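Local coordinates for protein 1,3-alpha-isomaltosidase (Kribbella flavida DSM 17836, PDB 5X3I) that hydrolyses, inside the cell, the alpha-1,3-glucosidic linkages of the starch-derived cyclic tetrasaccharide cyclobis-(1-6)-alpha-nigerosyl to give isomaltose, at residues A[183-188]-A[667-672]; A[192-195]-A[200-203]; A[543-548]-A[671-676]. The protein carries 1 engineered substitution. All coordinates share one frame; numbering follows the deposited sequence.

Contact 1: A[183-188]-A[667-672]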
loop_
_atom_site.group_PDB
_atom_site.type_symbol
_atom_site.label_atom_id
_atom_site.label_comp_id
_atom_site.label_asym_id
_atom_site.label_seq_id
_atom_site.Cartn_x
_atom_site.Cartn_y
_atom_site.Cartn_z
ATOM N N GLY A 183 -20.382 -16.284 15.798
ATOM C CA GLY A 183 -19.979 -16.804 14.507
ATOM C C GLY A 183 -19.733 -15.724 13.472
ATOM O O GLY A 183 -19.324 -16.015 12.349
ATOM N N ASP A 184 -19.983 -14.474 13.844
ATOM C CA ASP A 184 -19.708 -13.358 12.951
ATOM C C ASP A 184 -18.209 -13.188 12.768
ATOM O O ASP A 184 -17.449 -13.244 13.728
ATOM C CB ASP A 184 -20.322 -12.063 13.479
ATOM C CG ASP A 184 -21.683 -11.775 12.882
ATOM O OD1 ASP A 184 -22.067 -12.460 11.918
ATOM O OD2 ASP A 184 -22.364 -10.847 13.360
ATOM N N ARG A 185 -17.796 -13.002 11.522
ATOM C CA ARG A 185 -16.406 -12.703 11.193
ATOM C C ARG A 185 -16.300 -11.282 10.663
ATOM O O ARG A 185 -17.255 -10.756 10.107
ATOM C CB ARG A 185 -15.863 -13.686 10.157
ATOM C CG ARG A 185 -15.145 -14.887 10.726
ATOM C CD ARG A 185 -16.098 -15.944 11.241
ATOM N NE ARG A 185 -15.356 -17.087 11.759
ATOM C CZ ARG A 185 -15.918 -18.189 12.238
ATOM N NH1 ARG A 185 -17.238 -18.307 12.260
ATOM N NH2 ARG A 185 -15.158 -19.175 12.694
ATOM N N LEU A 186 -15.145 -10.659 10.856
ATOM C CA LEU A 186 -14.901 -9.332 10.321
ATOM C C LEU A 186 -13.811 -9.397 9.247
ATOM O O LEU A 186 -12.651 -9.636 9.556
ATOM C CB LEU A 186 -14.503 -8.370 11.434
ATOM C CG LEU A 186 -15.417 -8.372 12.668
ATOM C CD1 LEU A 186 -14.794 -7.557 13.791
ATOM C CD2 LEU A 186 -16.791 -7.847 12.319
ATOM N N VAL A 187 -14.194 -9.177 7.992
ATOM C CA VAL A 187 -13.266 -9.336 6.859
ATOM C C VAL A 187 -13.286 -8.088 5.991
ATOM O O VAL A 187 -14.341 -7.649 5.555
ATOM C CB VAL A 187 -13.611 -10.579 6.017
ATOM C CG1 VAL A 187 -12.693 -10.675 4.768
ATOM C CG2 VAL A 187 -13.490 -11.832 6.864
ATOM N N GLY A 188 -12.129 -7.475 5.776
ATOM C CA GLY A 188 -12.176 -6.125 5.252
ATOM C C GLY A 188 -10.998 -5.259 5.618
ATOM O O GLY A 188 -9.873 -5.710 5.765
ATOM N N GLU A 667 -16.887 -24.520 8.217
ATOM C CA GLU A 667 -15.570 -25.116 8.057
ATOM C C GLU A 667 -14.586 -24.233 7.273
ATOM O O GLU A 667 -13.374 -24.343 7.449
ATOM C CB GLU A 667 -15.697 -26.482 7.384
ATOM C CG GLU A 667 -14.377 -27.214 7.199
ATOM C CD GLU A 667 -13.691 -27.556 8.503
ATOM O OE1 GLU A 667 -14.346 -27.487 9.561
ATOM O OE2 GLU A 667 -12.490 -27.900 8.472
ATOM N N ILE A 668 -15.105 -23.346 6.431
ATOM C CA ILE A 668 -14.240 -22.527 5.579
ATOM C C ILE A 668 -13.228 -21.703 6.379
ATOM O O ILE A 668 -12.114 -21.472 5.922
ATOM C CB ILE A 668 -15.065 -21.578 4.683
ATOM C CG1 ILE A 668 -15.779 -20.516 5.522
ATOM C CG2 ILE A 668 -16.042 -22.367 3.825
ATOM C CD1 ILE A 668 -16.780 -19.719 4.759
ATOM N N TRP A 669 -13.599 -21.303 7.590
ATOM C CA TRP A 669 -12.761 -20.428 8.394
ATOM C C TRP A 669 -11.545 -21.136 8.959
ATOM O O TRP A 669 -10.615 -20.492 9.420
ATOM C CB TRP A 669 -13.586 -19.808 9.522
ATOM C CG TRP A 669 -14.721 -19.020 8.984
ATOM C CD1 TRP A 669 -16.038 -19.329 9.059
ATOM C CD2 TRP A 669 -14.634 -17.803 8.239
ATOM N NE1 TRP A 669 -16.785 -18.373 8.426
ATOM C CE2 TRP A 669 -15.946 -17.423 7.913
ATOM C CE3 TRP A 669 -13.573 -16.997 7.820
ATOM C CZ2 TRP A 669 -16.230 -16.271 7.189
ATOM C CZ3 TRP A 669 -13.858 -15.849 7.100
ATOM C CH2 TRP A 669 -15.174 -15.497 6.792
ATOM N N ASN A 670 -11.545 -22.460 8.901
ATOM C CA ASN A 670 -10.390 -23.237 9.317
ATOM C C ASN A 670 -9.348 -23.341 8.203
ATOM O O ASN A 670 -8.287 -23.927 8.384
ATOM C CB ASN A 670 -10.824 -24.632 9.766
ATOM C CG ASN A 670 -11.681 -24.600 11.026
ATOM O OD1 ASN A 670 -11.486 -23.761 11.902
ATOM N ND2 ASN A 670 -12.636 -25.514 11.113
ATOM N N HIS A 671 -9.659 -22.761 7.047
ATOM C CA HIS A 671 -8.736 -22.787 5.913
ATOM C C HIS A 671 -8.665 -21.423 5.231
ATOM O O HIS A 671 -9.091 -21.278 4.091
ATOM C CB HIS A 671 -9.166 -23.860 4.916
ATOM C CG HIS A 671 -9.482 -25.167 5.563
ATOM N ND1 HIS A 671 -8.513 -26.094 5.871
ATOM C CD2 HIS A 671 -10.652 -25.683 6.003
ATOM C CE1 HIS A 671 -9.075 -27.134 6.458
ATOM N NE2 HIS A 671 -10.371 -26.910 6.550
ATOM N N PRO A 672 -8.138 -20.422 5.949
ATOM C CA PRO A 672 -8.168 -19.019 5.533
ATOM C C PRO A 672 -7.279 -18.699 4.327
ATOM O O PRO A 672 -7.433 -17.633 3.753
ATOM C CB PRO A 672 -7.675 -18.283 6.784
ATOM C CG PRO A 672 -6.759 -19.251 7.426
ATOM C CD PRO A 672 -7.381 -20.601 7.201
#
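R185, on strand 185-188, faces W669 in the 3-10 segment that includes 667-670, and their CA atoms are the closest pair of CA atoms across the contact, 9.0 Å apart, a gap that side chains alone bridge. The R185 guanidinium lies flat on the indole, the planes 8° apart. CZ of R185 sits 3.4 Å from CD1 of W669, over the five-membered ring, which makes this a cation-pi stack. Further back, CG of R185 stands 3.7 Å above the centroid of the W669 six-membered ring, a CH-pi contact almost along the ring normal. The two side chains run in opposite directions, and the bend at chi2 (78°) of R185 lays methylenes and guanidinium along the same indole face. The two fused rings of tryptophan offer a surface long enough for both parts of the arginine. The stack joins the edge strand of a mixed sheet in the N-terminal galactose mutarotase-like region to the C-terminal region, two parts that flank the TIM barrel in family 31 enzymes. NH1 of R185 also donates to O of G183, 3.1 Å away, which helps fix the guanidinium's rotation. CG1 of I668 packs against the opposite indole face, toward its rim. At the far end of the ring, CG2 of V187 meets CH2 of W669 at 4.0 Å; this branched, apolar residue also packs on F659. Within 667-672, N670 ND2 and H671 NE2 bond to separate carboxylate oxygens of E667.

Contact 2: A[192-195]-A[200-203]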
loop_
_atom_site.group_PDB
_atom_site.type_symbol
_atom_site.label_atom_id
_atom_site.label_comp_id
_atom_site.label_asym_id
_atom_site.label_seq_id
_atom_site.Cartn_x
_atom_site.Cartn_y
_atom_site.Cartn_z
ATOM N N ARG A 192 -4.924 -6.373 4.330
ATOM C CA ARG A 192 -4.459 -6.751 5.664
ATOM C C ARG A 192 -3.541 -7.957 5.607
ATOM O O ARG A 192 -3.807 -8.914 4.887
ATOM C CB ARG A 192 -5.653 -7.024 6.581
ATOM C CG ARG A 192 -6.518 -5.809 6.806
ATOM C CD ARG A 192 -5.778 -4.749 7.610
ATOM N NE ARG A 192 -6.387 -3.436 7.466
ATOM C CZ ARG A 192 -6.070 -2.372 8.194
ATOM N NH1 ARG A 192 -5.159 -2.462 9.154
ATOM N NH2 ARG A 192 -6.674 -1.219 7.955
ATOM N N TYR A 193 -2.398 -7.847 6.272
ATOM C CA TYR A 193 -1.400 -8.893 6.217
ATOM C C TYR A 193 -1.368 -9.919 7.360
ATOM O O TYR A 193 -0.683 -10.929 7.244
ATOM C CB TYR A 193 -0.023 -8.222 6.120
ATOM C CG TYR A 193 0.151 -7.273 4.938
ATOM C CD1 TYR A 193 -0.455 -6.019 4.917
ATOM C CD2 TYR A 193 0.948 -7.626 3.860
ATOM C CE1 TYR A 193 -0.282 -5.156 3.848
ATOM C CE2 TYR A 193 1.122 -6.777 2.794
ATOM C CZ TYR A 193 0.510 -5.548 2.787
ATOM O OH TYR A 193 0.693 -4.709 1.717
ATOM N N ASP A 194 -2.029 -9.638 8.482
ATOM C CA ASP A 194 -2.021 -10.583 9.603
ATOM C C ASP A 194 -3.107 -11.658 9.589
ATOM O O ASP A 194 -2.827 -12.812 9.877
ATOM C CB ASP A 194 -2.031 -9.837 10.956
ATOM C CG ASP A 194 -3.123 -8.809 11.064
ATOM O OD1 ASP A 194 -3.958 -8.709 10.144
ATOM O OD2 ASP A 194 -3.147 -8.098 12.093
ATOM N N ALA A 195 -4.342 -11.288 9.277
ATOM C CA ALA A 195 -5.428 -12.270 9.274
ATOM C C ALA A 195 -6.561 -11.911 8.323
ATOM O O ALA A 195 -6.832 -10.742 8.084
ATOM C CB ALA A 195 -5.980 -12.455 10.701
ATOM N N GLY A 200 -11.470 -9.734 17.245
ATOM C CA GLY A 200 -10.646 -9.975 18.416
ATOM C C GLY A 200 -9.374 -9.156 18.398
ATOM O O GLY A 200 -8.570 -9.215 19.325
ATOM N N ARG A 201 -9.194 -8.369 17.345
ATOM C CA ARG A 201 -7.948 -7.642 17.154
ATOM C C ARG A 201 -8.146 -6.149 17.261
ATOM O O ARG A 201 -9.234 -5.640 17.038
ATOM C CB ARG A 201 -7.332 -7.963 15.785
ATOM C CG ARG A 201 -6.960 -9.410 15.594
ATOM C CD ARG A 201 -6.343 -9.658 14.225
ATOM N NE ARG A 201 -5.872 -11.031 14.119
ATOM C CZ ARG A 201 -4.605 -11.392 14.256
ATOM N NH1 ARG A 201 -3.675 -10.477 14.487
ATOM N NH2 ARG A 201 -4.266 -12.666 14.155
ATOM N N GLU A 202 -7.073 -5.459 17.611
ATOM C CA GLU A 202 -7.016 -4.018 17.494
ATOM C C GLU A 202 -6.279 -3.631 16.213
ATOM O O GLU A 202 -5.203 -4.147 15.935
ATOM C CB GLU A 202 -6.321 -3.407 18.704
ATOM C CG GLU A 202 -7.108 -3.548 19.993
ATOM C CD GLU A 202 -6.411 -2.898 21.160
ATOM O OE1 GLU A 202 -7.103 -2.269 21.983
ATOM O OE2 GLU A 202 -5.172 -3.017 21.252
ATOM N N LEU A 203 -6.864 -2.712 15.454
ATOM C CA LEU A 203 -6.292 -2.261 14.188
ATOM C C LEU A 203 -6.796 -0.864 13.882
ATOM O O LEU A 203 -7.738 -0.389 14.522
ATOM C CB LEU A 203 -6.645 -3.216 13.039
ATOM C CG LEU A 203 -8.106 -3.295 12.588
ATOM C CD1 LEU A 203 -8.214 -3.638 11.101
ATOM C CD2 LEU A 203 -8.864 -4.310 13.403
#
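Charge pairs D194 with R201: OD2 of D194 lies 3.4 Å from NH1 of R201. The carboxylate and guanidinium planes are 53° apart and the oxygen stands well out of the guanidinium plane, so no N-H points at it and the attraction is electrostatic. D194 has its stronger partner in Q198, whose NE2 bonds to OD1, while the A195 amide reaches the same OD1 only weakly. With CG held between the backbone N and the carbonyl carbon (chi1 52°), the aspartate keeps OD1 near that amide as OD2 faces the arginine. R201, extended from CG to NE, is long enough to reach back across the turn from an exposed position.

Both segments belong to the galactose mutarotase-like region, where the chain leaves the loop 192-195 and turns back into edge strand 202-205 of a six-stranded antiparallel sheet. Q198, in the turn between them, also bonds to the carbonyl O of A195 and so ties the bend to the first segment.

Two methyl groups make van der Waals contacts with the guanidinium groups. The methyl CB of A195 approaches NE of R201 at 3.7 Å, obliquely to the guanidinium; so small a side chain lets the arginine come close. At the other end, CD1 of L203 rests over the centre of one face of the R192 guanidinium, 3.8 Å from its NH1. Hydrogen bonds from R192 NE to F189 O and from NH2 to D204 O hold this flat group in position, and the leucine methyl covers the face that such in-plane donors cannot use.

Contact 3: A[543-548]-A[671-676]. With SO4 (sulfate ion), chain F.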
loop_
_atom_site.group_PDB
_atom_site.type_symbol
_atom_site.label_atom_id
_atom_site.label_comp_id
_atom_site.label_asym_id
_atom_site.label_seq_id
_atom_site.Cartn_x
_atom_site.Cartn_y
_atom_site.Cartn_z
ATOM N N ALA A 543 6.204 -14.148 5.263
ATOM C CA ALA A 543 5.809 -13.101 4.320
ATOM C C ALA A 543 4.905 -13.650 3.208
ATOM O O ALA A 543 3.981 -12.980 2.768
ATOM C CB ALA A 543 7.031 -12.439 3.729
ATOM N N PHE A 544 5.189 -14.870 2.770
ATOM C CA PHE A 544 4.380 -15.579 1.780
ATOM C C PHE A 544 2.942 -15.666 2.297
ATOM O O PHE A 544 2.000 -15.237 1.626
ATOM C CB PHE A 544 5.006 -16.961 1.521
ATOM C CG PHE A 544 4.348 -17.790 0.423
ATOM C CD1 PHE A 544 3.277 -17.327 -0.320
ATOM C CD2 PHE A 544 4.824 -19.077 0.162
ATOM C CE1 PHE A 544 2.695 -18.122 -1.307
ATOM C CE2 PHE A 544 4.247 -19.871 -0.822
ATOM C CZ PHE A 544 3.182 -19.388 -1.558
ATOM N N ARG A 545 2.778 -16.191 3.506
ATOM C CA ARG A 545 1.450 -16.313 4.092
ATOM C C ARG A 545 0.787 -14.950 4.256
ATOM O O ARG A 545 -0.372 -14.785 3.906
ATOM C CB ARG A 545 1.513 -17.042 5.444
ATOM C CG ARG A 545 1.998 -18.479 5.333
ATOM C CD ARG A 545 1.875 -19.219 6.665
ATOM N NE ARG A 545 2.898 -18.820 7.621
ATOM C CZ ARG A 545 4.049 -19.456 7.788
ATOM N NH1 ARG A 545 4.322 -20.528 7.065
ATOM N NH2 ARG A 545 4.924 -19.030 8.692
ATOM N N SER A 546 1.526 -13.972 4.774
ATOM C CA SER A 546 0.978 -12.628 4.930
ATOM C C SER A 546 0.499 -12.084 3.582
ATOM O O SER A 546 -0.534 -11.417 3.490
ATOM C CB SER A 546 2.014 -11.680 5.528
ATOM O OG SER A 546 2.310 -12.018 6.871
ATOM N N SER A 547 1.246 -12.399 2.534
ATOM C CA SER A 547 0.932 -11.872 1.214
ATOM C C SER A 547 -0.364 -12.457 0.658
ATOM O O SER A 547 -1.178 -11.731 0.110
ATOM C CB SER A 547 2.099 -12.124 0.268
ATOM O OG SER A 547 3.228 -11.366 0.668
ATOM N N VAL A 548 -0.566 -13.761 0.814
ATOM C CA VAL A 548 -1.837 -14.374 0.437
ATOM C C VAL A 548 -3.015 -13.688 1.149
ATOM O O VAL A 548 -4.039 -13.405 0.539
ATOM C CB VAL A 548 -1.854 -15.882 0.748
ATOM C CG1 VAL A 548 -3.246 -16.455 0.548
ATOM C CG2 VAL A 548 -0.830 -16.612 -0.117
ATOM N N HIS A 671 -9.659 -22.761 7.047
ATOM C CA HIS A 671 -8.736 -22.787 5.913
ATOM C C HIS A 671 -8.665 -21.423 5.231
ATOM O O HIS A 671 -9.091 -21.278 4.091
ATOM C CB HIS A 671 -9.166 -23.860 4.916
ATOM C CG HIS A 671 -9.482 -25.167 5.563
ATOM N ND1 HIS A 671 -8.513 -26.094 5.871
ATOM C CD2 HIS A 671 -10.652 -25.683 6.003
ATOM C CE1 HIS A 671 -9.075 -27.134 6.458
ATOM N NE2 HIS A 671 -10.371 -26.910 6.550
ATOM N N PRO A 672 -8.138 -20.422 5.949
ATOM C CA PRO A 672 -8.168 -19.019 5.533
ATOM C C PRO A 672 -7.279 -18.699 4.327
ATOM O O PRO A 672 -7.433 -17.633 3.753
ATOM C CB PRO A 672 -7.675 -18.283 6.784
ATOM C CG PRO A 672 -6.759 -19.251 7.426
ATOM C CD PRO A 672 -7.381 -20.601 7.201
ATOM N N TYR A 673 -6.345 -19.577 3.986
ATOM C CA TYR A 673 -5.440 -19.328 2.865
ATOM C C TYR A 673 -5.931 -19.885 1.521
ATOM O O TYR A 673 -5.320 -19.625 0.478
ATOM C CB TYR A 673 -4.063 -19.884 3.188
ATOM C CG TYR A 673 -3.414 -19.195 4.368
ATOM C CD1 TYR A 673 -2.882 -17.918 4.245
ATOM C CD2 TYR A 673 -3.332 -19.821 5.603
ATOM C CE1 TYR A 673 -2.285 -17.290 5.314
ATOM C CE2 TYR A 673 -2.741 -19.201 6.683
ATOM C CZ TYR A 673 -2.220 -17.934 6.537
ATOM O OH TYR A 673 -1.629 -17.312 7.614
ATOM N N GLN A 674 -7.023 -20.647 1.557
ATOM C CA GLN A 674 -7.678 -21.154 0.355
ATOM C C GLN A 674 -8.515 -20.088 -0.306
ATOM O O GLN A 674 -9.043 -19.210 0.362
ATOM C CB GLN A 674 -8.589 -22.343 0.671
ATOM C CG GLN A 674 -7.891 -23.569 1.143
ATOM C CD GLN A 674 -8.839 -24.731 1.330
ATOM O OE1 GLN A 674 -8.422 -25.812 1.720
ATOM N NE2 GLN A 674 -10.112 -24.515 1.044
ATOM N N TYR A 675 -8.657 -20.174 -1.617
ATOM C CA TYR A 675 -9.531 -19.256 -2.326
ATOM C C TYR A 675 -9.956 -19.804 -3.671
ATOM O O TYR A 675 -9.325 -20.702 -4.221
ATOM C CB TYR A 675 -8.848 -17.899 -2.515
ATOM C CG TYR A 675 -7.556 -17.965 -3.289
ATOM C CD1 TYR A 675 -6.360 -18.267 -2.654
ATOM C CD2 TYR A 675 -7.527 -17.713 -4.660
ATOM C CE1 TYR A 675 -5.179 -18.323 -3.351
ATOM C CE2 TYR A 675 -6.353 -17.761 -5.364
ATOM C CZ TYR A 675 -5.185 -18.075 -4.713
ATOM O OH TYR A 675 -4.014 -18.135 -5.417
ATOM N N LEU A 676 -11.028 -19.243 -4.205
ATOM C CA LEU A 676 -11.436 -19.529 -5.562
ATOM C C LEU A 676 -10.813 -18.477 -6.474
ATOM O O LEU A 676 -10.883 -17.286 -6.173
ATOM C CB LEU A 676 -12.956 -19.518 -5.693
ATOM C CG LEU A 676 -13.699 -20.594 -4.899
ATOM C CD1 LEU A 676 -15.164 -20.242 -4.805
ATOM C CD2 LEU A 676 -13.520 -21.948 -5.560
HETATM S S SO4 F . 2.396 -16.583 10.521
HETATM O O1 SO4 F . 1.488 -17.590 11.056
HETATM O O2 SO4 F . 2.172 -16.459 9.081
HETATM O O3 SO4 F . 2.133 -15.297 11.159
HETATM O O4 SO4 F . 3.771 -16.980 10.801
#
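NE of R545 donates to O2 of a sulfate ion, probably from the crystallisation liquor, at 2.9 Å, nearly straight at 171°. NH2 of the same arginine reaches O4 of the sulfate, so two N-H groups on one edge of the guanidinium grip two oxygens of the anion. The bend at chi3 (-75°) turns this edge to the sulfate, while the base of the side chain stays against Y673.

Y673 lies alongside helix 541-556 and meets it with its ring edge. CE1 of Y673 comes within 3.5 Å of the R545 carbonyl O and 3.8 Å of R545 CB. One helical turn on, CG1 of V548 packs 4.0 Å from CD1 of Y673, near the ring plane. Valine's short branches let the type I turn from H671 to Q674 come close, and the tyrosine is broad enough to span from V548 to R545. This seats the C-terminal region on a TIM-barrel helix, with T549 and L687 also touching the tyrosine.

The join is van der Waals packing of the ring edge on a backbone carbonyl and aliphatic carbons, without a hydrogen bond across it; the guanidinium, also bonded weakly through NH1 to L687 O, probably favours an anion here.

How the contacts relate
Along the chain, contact 1 starts on strand 185-188, contact 2 follows in the loop 192-195 and strand 202-205, and contact 3 begins on helix 541-556; contacts 1 and 3 then finish on overlapping C-terminal segments, sharing H671 and P672. The centres of contacts 1 and 2, and of 1 and 3, are about 13 Å apart, those of 2 and 3 about 14 Å. Contacts 2 and 3 touch where Y193 O and S546 OG form a weak hydrogen bond. Contacts 1 and 3 tie the C-terminal region to the mutarotase-like region and to the barrel across long sequence separations; contact 2 is local to the mutarotase-like region. All lie away from the annotated active-site residues.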